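Local coordinates for dimeric protein of unknown function and ferredoxin-like fold (Bacteroides fragilis, PDB 3FMB), which is of unknown function but forms a dimer of ferredoxin-like subunits belonging to the stress-responsive A/B barrel (Dabb) family, at residues V21-L26 and L78-D83; L26-D31 and T73-L78. All coordinates share one frame; numbering follows the deposited sequence. Where two conformers were deposited one is given.

Contact 1: residues V21-L26 and L78-D83; sequences VKHIVL and LYSEFD. With SO4 (sulfate ion), chain C.
H23 and S80 face each other midway along this stretch of the two central strands of the ferredoxin-like sheet, where 21-26 and 78-82 run antiparallel. H23 N donates to S80 O at 2.9 Å. The return bond from S80 N to H23 O is weak and bent, 126° at the hydrogen, and the hydroxyl makes up for it: S80 OG donates to the same oxygen at 2.8 Å. A chi1 of 65°, which sets OG between the backbone N and the carbonyl carbon, swings the hydroxyl across to the neighbouring strand and also to the edge of the H23 ring, in its plane.

This side of the sheet is closely packed. H23 CB meets the edge of the F82 ring at CE1, 3.9 Å away, L78 CD2 lies near H23 CD2, and helix 85-93 covers V21, H23 and F82. On the other side, which faces the second subunit, I24 CD1 touches the edge of the Y79 ring, and the extended chain of K22 passes obliquely by that ring so that NZ donates a hydrogen bond to Y79 OH at 2.9 Å. The lysine also forms a salt bridge with E63 of the second subunit. Packing is looser toward partly exposed E81, whose OE2 stays 4.3 Å from K22 NZ, short of a salt bridge, and accepts a weak bond from Y79 OH.

The imidazole is held at both nitrogens, ND1 by D115 and NE2 by a sulfate probably acquired during crystallisation, with NE2 pointing straight at sulfate O1, 2.8 Å away.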
loop_
_atom_site.group_PDB
_atom_site.type_symbol
_atom_site.label_atom_id
_atom_site.label_comp_id
_atom_site.label_asym_id
_atom_site.label_seq_id
_atom_site.Cartn_x
_atom_site.Cartn_y
_atom_site.Cartn_z
ATOM N N VAL A 21 12.007 2.675 7.335
ATOM C CA VAL A 21 11.406 2.394 6.032
ATOM C C VAL A 21 10.053 1.696 6.187
ATOM O O VAL A 21 9.924 0.740 6.951
ATOM C CB VAL A 21 12.362 1.533 5.149
ATOM C CG1 VAL A 21 11.648 0.965 3.953
ATOM C CG2 VAL A 21 13.588 2.377 4.742
ATOM N N LYS A 22 9.053 2.188 5.451
ATOM C CA LYS A 22 7.809 1.475 5.248
ATOM C C LYS A 22 7.860 0.711 3.931
ATOM O O LYS A 22 8.196 1.271 2.886
ATOM C CB LYS A 22 6.606 2.423 5.272
ATOM C CG LYS A 22 6.478 3.164 6.622
ATOM C CD LYS A 22 5.092 3.708 6.866
ATOM C CE LYS A 22 5.004 4.540 8.132
ATOM N NZ LYS A 22 3.583 4.957 8.361
ATOM N N HIS A 23 7.531 -0.572 4.001
ATOM C CA HIS A 23 7.522 -1.480 2.861
ATOM C C HIS A 23 6.044 -1.865 2.664
ATOM O O HIS A 23 5.438 -2.563 3.518
ATOM C CB HIS A 23 8.375 -2.732 3.182
ATOM C CG HIS A 23 8.248 -3.863 2.193
ATOM N ND1 HIS A 23 8.618 -3.754 0.874
ATOM C CD2 HIS A 23 7.791 -5.130 2.346
ATOM C CE1 HIS A 23 8.408 -4.911 0.261
ATOM N NE2 HIS A 23 7.872 -5.756 1.126
ATOM N N ILE A 24 5.438 -1.346 1.605
ATOM C CA ILE A 24 4.011 -1.568 1.362
ATOM C C ILE A 24 3.864 -2.310 0.051
ATOM O O ILE A 24 4.391 -1.880 -0.991
ATOM C CB ILE A 24 3.210 -0.248 1.296
ATOM C CG1 ILE A 24 3.381 0.529 2.616
ATOM C CG2 ILE A 24 1.708 -0.544 0.933
ATOM C CD1 ILE A 24 2.350 1.680 2.780
ATOM N N VAL A 25 3.120 -3.410 0.094
ATOM C CA VAL A 25 2.915 -4.247 -1.120
ATOM C C VAL A 25 1.419 -4.556 -1.234
ATOM O O VAL A 25 0.781 -4.938 -0.252
ATOM C CB VAL A 25 3.732 -5.610 -1.111
ATOM C CG1 VAL A 25 3.635 -6.321 -2.502
ATOM C CG2 VAL A 25 5.190 -5.400 -0.644
ATOM N N LEU A 26 0.872 -4.337 -2.425
ATOM C CA LEU A 26 -0.496 -4.766 -2.726
ATOM C C LEU A 26 -0.435 -5.857 -3.810
ATOM O O LEU A 26 0.429 -5.803 -4.723
ATOM C CB LEU A 26 -1.323 -3.591 -3.224
ATOM C CG LEU A 26 -1.509 -2.389 -2.292
ATOM C CD1 LEU A 26 -2.423 -1.299 -2.954
ATOM C CD2 LEU A 26 -1.959 -2.740 -0.893
ATOM N N LEU A 78 -0.024 -5.754 2.182
ATOM C CA LEU A 78 0.982 -6.009 3.197
ATOM C C LEU A 78 1.571 -4.659 3.598
ATOM O O LEU A 78 2.034 -3.875 2.752
ATOM C CB LEU A 78 2.058 -6.913 2.619
ATOM C CG LEU A 78 3.127 -7.409 3.613
ATOM C CD1 LEU A 78 3.525 -8.853 3.181
ATOM C CD2 LEU A 78 4.336 -6.416 3.614
ATOM N N TYR A 79 1.491 -4.366 4.874
ATOM C CA TYR A 79 2.006 -3.142 5.425
ATOM C C TYR A 79 3.057 -3.524 6.448
ATOM O O TYR A 79 2.780 -4.296 7.354
ATOM C CB TYR A 79 0.872 -2.344 6.066
ATOM C CG TYR A 79 1.356 -1.131 6.828
ATOM C CD1 TYR A 79 1.623 0.075 6.162
ATOM C CD2 TYR A 79 1.615 -1.199 8.201
ATOM C CE1 TYR A 79 2.108 1.192 6.861
ATOM C CE2 TYR A 79 2.104 -0.077 8.896
ATOM C CZ TYR A 79 2.349 1.107 8.212
ATOM O OH TYR A 79 2.805 2.205 8.896
ATOM N N SER A 80 4.246 -2.948 6.327
ATOM C CA SER A 80 5.335 -3.333 7.194
ATOM C C SER A 80 6.345 -2.211 7.383
ATOM O O SER A 80 6.412 -1.269 6.582
ATOM C CB SER A 80 6.000 -4.590 6.622
ATOM O OG SER A 80 6.604 -4.311 5.390
ATOM N N GLU A 81 7.113 -2.321 8.466
ATOM C CA GLU A 81 8.136 -1.359 8.848
ATOM C C GLU A 81 9.452 -2.079 9.152
ATOM O O GLU A 81 9.468 -3.131 9.798
ATOM C CB GLU A 81 7.698 -0.531 10.073
ATOM C CG GLU A 81 6.480 0.380 9.764
ATOM C CD GLU A 81 5.894 1.080 10.965
ATOM O OE1 GLU A 81 6.491 1.027 12.054
ATOM O OE2 GLU A 81 4.830 1.701 10.813
ATOM N N PHE A 82 10.553 -1.471 8.691
ATOM C CA PHE A 82 11.928 -1.969 8.895
ATOM C C PHE A 82 12.839 -0.770 9.164
ATOM O O PHE A 82 12.473 0.373 8.897
ATOM C CB PHE A 82 12.443 -2.722 7.655
ATOM C CG PHE A 82 11.621 -3.931 7.285
ATOM C CD1 PHE A 82 10.507 -3.815 6.452
ATOM C CD2 PHE A 82 11.986 -5.194 7.749
ATOM C CE1 PHE A 82 9.751 -4.970 6.110
ATOM C CE2 PHE A 82 11.259 -6.309 7.447
ATOM C CZ PHE A 82 10.143 -6.223 6.618
ATOM N N ASP A 83 14.041 -1.035 9.646
ATOM C CA ASP A 83 15.009 0.037 9.904
ATOM C C ASP A 83 15.583 0.632 8.637
ATOM O O ASP A 83 15.897 1.823 8.598
ATOM C CB ASP A 83 16.158 -0.487 10.750
ATOM C CG ASP A 83 15.740 -0.818 12.154
ATOM O OD1 ASP A 83 14.650 -0.399 12.610
ATOM O OD2 ASP A 83 16.518 -1.514 12.812
HETATM S S SO4 C . 7.594 -8.645 -0.838
HETATM O O1 SO4 C . 7.037 -8.371 0.565
HETATM O O2 SO4 C . 8.349 -9.892 -0.937
HETATM O O3 SO4 C . 8.473 -7.573 -1.368
HETATM O O4 SO4 C . 6.498 -8.845 -1.819
#

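Contact 2: residues L26-D31 and T73-L78. With EDO (1,2-ethanediol), chain D.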
loop_
_atom_site.group_PDB
_atom_site.type_symbol
_atom_site.label_atom_id
_atom_site.label_comp_id
_atom_site.label_asym_id
_atom_site.label_seq_id
_atom_site.Cartn_x
_atom_site.Cartn_y
_atom_site.Cartn_z
ATOM N N LEU A 26 0.872 -4.337 -2.425
ATOM C CA LEU A 26 -0.496 -4.766 -2.726
ATOM C C LEU A 26 -0.435 -5.857 -3.810
ATOM O O LEU A 26 0.429 -5.803 -4.723
ATOM C CB LEU A 26 -1.323 -3.591 -3.224
ATOM C CG LEU A 26 -1.509 -2.389 -2.292
ATOM C CD1 LEU A 26 -2.423 -1.299 -2.954
ATOM C CD2 LEU A 26 -1.959 -2.740 -0.893
ATOM N N PHE A 27 -1.309 -6.849 -3.656
ATOM C CA PHE A 27 -1.458 -7.939 -4.595
ATOM C C PHE A 27 -2.892 -8.031 -5.163
ATOM O O PHE A 27 -3.900 -7.859 -4.447
ATOM C CB PHE A 27 -1.146 -9.281 -3.924
ATOM C CG PHE A 27 0.239 -9.398 -3.410
ATOM C CD1 PHE A 27 1.262 -9.836 -4.233
ATOM C CD2 PHE A 27 0.519 -9.080 -2.082
ATOM C CE1 PHE A 27 2.580 -9.943 -3.748
ATOM C CE2 PHE A 27 1.822 -9.201 -1.594
ATOM C CZ PHE A 27 2.823 -9.640 -2.408
ATOM N N LYS A 28 -2.951 -8.409 -6.431
ATOM C CA LYS A 28 -4.190 -8.729 -7.127
ATOM C C LYS A 28 -4.069 -10.150 -7.674
ATOM O O LYS A 28 -3.107 -10.529 -8.352
ATOM C CB LYS A 28 -4.429 -7.710 -8.240
ATOM C CG LYS A 28 -5.758 -7.918 -8.972
ATOM C CD LYS A 28 -6.095 -6.717 -9.890
ATOM C CE LYS A 28 -7.349 -6.978 -10.700
ATOM N NZ LYS A 28 -8.047 -5.701 -11.107
ATOM N N LEU A 29 -5.075 -10.947 -7.404
ATOM C CA LEU A 29 -5.093 -12.301 -7.860
ATOM C C LEU A 29 -5.820 -12.333 -9.188
ATOM O O LEU A 29 -6.646 -11.454 -9.474
ATOM C CB LEU A 29 -5.795 -13.182 -6.838
ATOM C CG LEU A 29 -5.160 -13.215 -5.440
ATOM C CD1 LEU A 29 -6.036 -14.238 -4.655
ATOM C CD2 LEU A 29 -3.667 -13.573 -5.461
ATOM N N ARG A 30 -5.542 -13.346 -10.000
ATOM C CA ARG A 30 -6.170 -13.442 -11.335
ATOM C C ARG A 30 -7.694 -13.466 -11.251
ATOM O O ARG A 30 -8.276 -14.178 -10.434
ATOM C CB ARG A 30 -5.716 -14.692 -12.108
ATOM C CG ARG A 30 -4.256 -14.797 -12.383
ATOM C CD ARG A 30 -3.962 -16.035 -13.224
ATOM N NE ARG A 30 -3.919 -17.234 -12.392
ATOM C CZ ARG A 30 -4.847 -18.187 -12.358
ATOM N NH1 ARG A 30 -5.928 -18.129 -13.123
ATOM N NH2 ARG A 30 -4.672 -19.223 -11.553
ATOM N N ASP A 31 -8.326 -12.710 -12.144
ATOM C CA ASP A 31 -9.765 -12.555 -12.166
ATOM C C ASP A 31 -10.523 -13.890 -12.233
ATOM O O ASP A 31 -11.560 -14.057 -11.607
ATOM C CB ASP A 31 -10.173 -11.702 -13.370
ATOM C CG ASP A 31 -9.935 -10.229 -13.168
ATOM O OD1 ASP A 31 -9.861 -9.758 -12.007
ATOM O OD2 ASP A 31 -9.842 -9.524 -14.208
ATOM N N THR A 73 -10.380 -3.444 -6.601
ATOM C CA THR A 73 -10.116 -4.720 -7.267
ATOM C C THR A 73 -8.847 -5.465 -6.828
ATOM O O THR A 73 -8.608 -6.566 -7.283
ATOM C CB THR A 73 -10.068 -4.538 -8.796
ATOM O OG1 THR A 73 -8.967 -3.704 -9.151
ATOM C CG2 THR A 73 -11.446 -3.956 -9.332
ATOM N N TRP A 74 -8.032 -4.865 -5.969
ATOM C CA TRP A 74 -6.861 -5.529 -5.422
ATOM C C TRP A 74 -7.293 -6.217 -4.160
ATOM O O TRP A 74 -8.217 -5.760 -3.476
ATOM C CB TRP A 74 -5.709 -4.542 -5.185
ATOM C CG TRP A 74 -5.180 -4.048 -6.519
ATOM C CD1 TRP A 74 -5.862 -3.376 -7.484
ATOM C CD2 TRP A 74 -3.860 -4.249 -7.030
ATOM N NE1 TRP A 74 -5.061 -3.159 -8.577
ATOM C CE2 TRP A 74 -3.818 -3.676 -8.321
ATOM C CE3 TRP A 74 -2.730 -4.876 -6.535
ATOM C CZ2 TRP A 74 -2.655 -3.683 -9.112
ATOM C CZ3 TRP A 74 -1.594 -4.915 -7.325
ATOM C CH2 TRP A 74 -1.557 -4.303 -8.602
ATOM N N ASN A 75 -6.700 -7.368 -3.877
ATOM C CA ASN A 75 -7.229 -8.244 -2.826
ATOM C C ASN A 75 -6.495 -8.209 -1.490
ATOM O O ASN A 75 -7.089 -8.426 -0.435
ATOM C CB ASN A 75 -7.260 -9.739 -3.283
ATOM C CG ASN A 75 -7.663 -9.917 -4.738
ATOM O OD1 ASN A 75 -6.841 -9.783 -5.616
ATOM N ND2 ASN A 75 -8.895 -10.253 -4.976
ATOM N N ILE A 76 -5.205 -7.978 -1.542
ATOM C CA ILE A 76 -4.340 -8.160 -0.404
ATOM C C ILE A 76 -3.383 -6.967 -0.250
ATOM O O ILE A 76 -2.751 -6.533 -1.245
ATOM C CB ILE A 76 -3.452 -9.453 -0.554
ATOM C CG1 ILE A 76 -4.297 -10.743 -0.714
ATOM C CG2 ILE A 76 -2.457 -9.528 0.651
ATOM C CD1 ILE A 76 -3.433 -11.982 -1.219
ATOM N N ALA A 77 -3.241 -6.482 0.988
ATOM C CA ALA A 77 -2.276 -5.445 1.317
ATOM C C ALA A 77 -1.318 -6.017 2.364
ATOM O O ALA A 77 -1.761 -6.671 3.320
ATOM C CB ALA A 77 -2.966 -4.211 1.895
ATOM N N LEU A 78 -0.024 -5.754 2.182
ATOM C CA LEU A 78 0.982 -6.009 3.197
ATOM C C LEU A 78 1.571 -4.659 3.598
ATOM O O LEU A 78 2.034 -3.875 2.752
ATOM C CB LEU A 78 2.058 -6.913 2.619
ATOM C CG LEU A 78 3.127 -7.409 3.613
ATOM C CD1 LEU A 78 3.525 -8.853 3.181
ATOM C CD2 LEU A 78 4.336 -6.416 3.614
HETATM C C1 EDO D . -12.433 -7.579 -5.123
HETATM O O1 EDO D . -13.200 -6.473 -4.670
HETATM C C2 EDO D . -11.022 -7.479 -4.541
HETATM O O2 EDO D . -11.009 -7.713 -3.143
HETATM O O HOH W 1 -8.864 -10.856 -8.207
#
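K28 lies across the indole of W74 at about a right angle, where strand 26-29 pairs with the beginning of strand 76-78. A chi1 of -176° sets CG opposite the backbone N, and the extended chain beyond it heads for T73. CB sits over one face of the indole in a CH-pi contact, 3.9 Å from the centroid of the six-membered ring. CG comes within 3.6 Å of T73 O and approaches N75 OD1; CD keeps close to that T73 carbonyl while nearing W74 NE1, and CE still lies beside T73 O. At the tip, NZ makes a weak hydrogen bond to T73 OG1.

The edge of the same indole turns toward the L26-F27 backbone, with CZ3 3.4 Å from L26 O. Farther along, L26 CD2 presses on A77 CB at 3.3 Å, tighter than usual for two carbons, on the side of the sheet where L26, W74 and A77 also pack on the second subunit. F27 and I76 occupy the opposite face, their side chains meeting obliquely through F27 CD2 and I76 CG2; helix 35-50 covers I76.

N75 supplies a side-chain substitute for strand pairing: its OD1 accepts from L29 N at 2.8 Å, the donor tilted 31° from the amide plane. A water bridges N75 ND2 and L29 O. Two residues before L29, F27 O is gripped by two donors in its carbonyl plane, N75 N at 2.9 Å and I76 N at 3.2 Å. Two consecutive residues thus face F27, the signature of a classic beta bulge, here at the start of a central strand in a ferredoxin-like sheet.

In the fold
Contacts 1 and 2 are successive parts of one antiparallel ladder between strands 21-29 and 76-82, with centres about 16 Å apart and L26 and L78 common to both. The chain between the two halves of contact 1 includes the shorter loop that contact 2 closes. The register is unbroken from V21 opposite F82 to L26 opposite A77, then gives way to a bulge opposite F27 and an asparagine-mediated link. Strands 61-66 and 108-117 flank the pair, and both contacts touch the second subunit. The sulfate bound by H23 in contact 1 is also held by R111 and lies about 4 Å from the side chain of F27 in contact 2, so both contacts contribute to its surroundings.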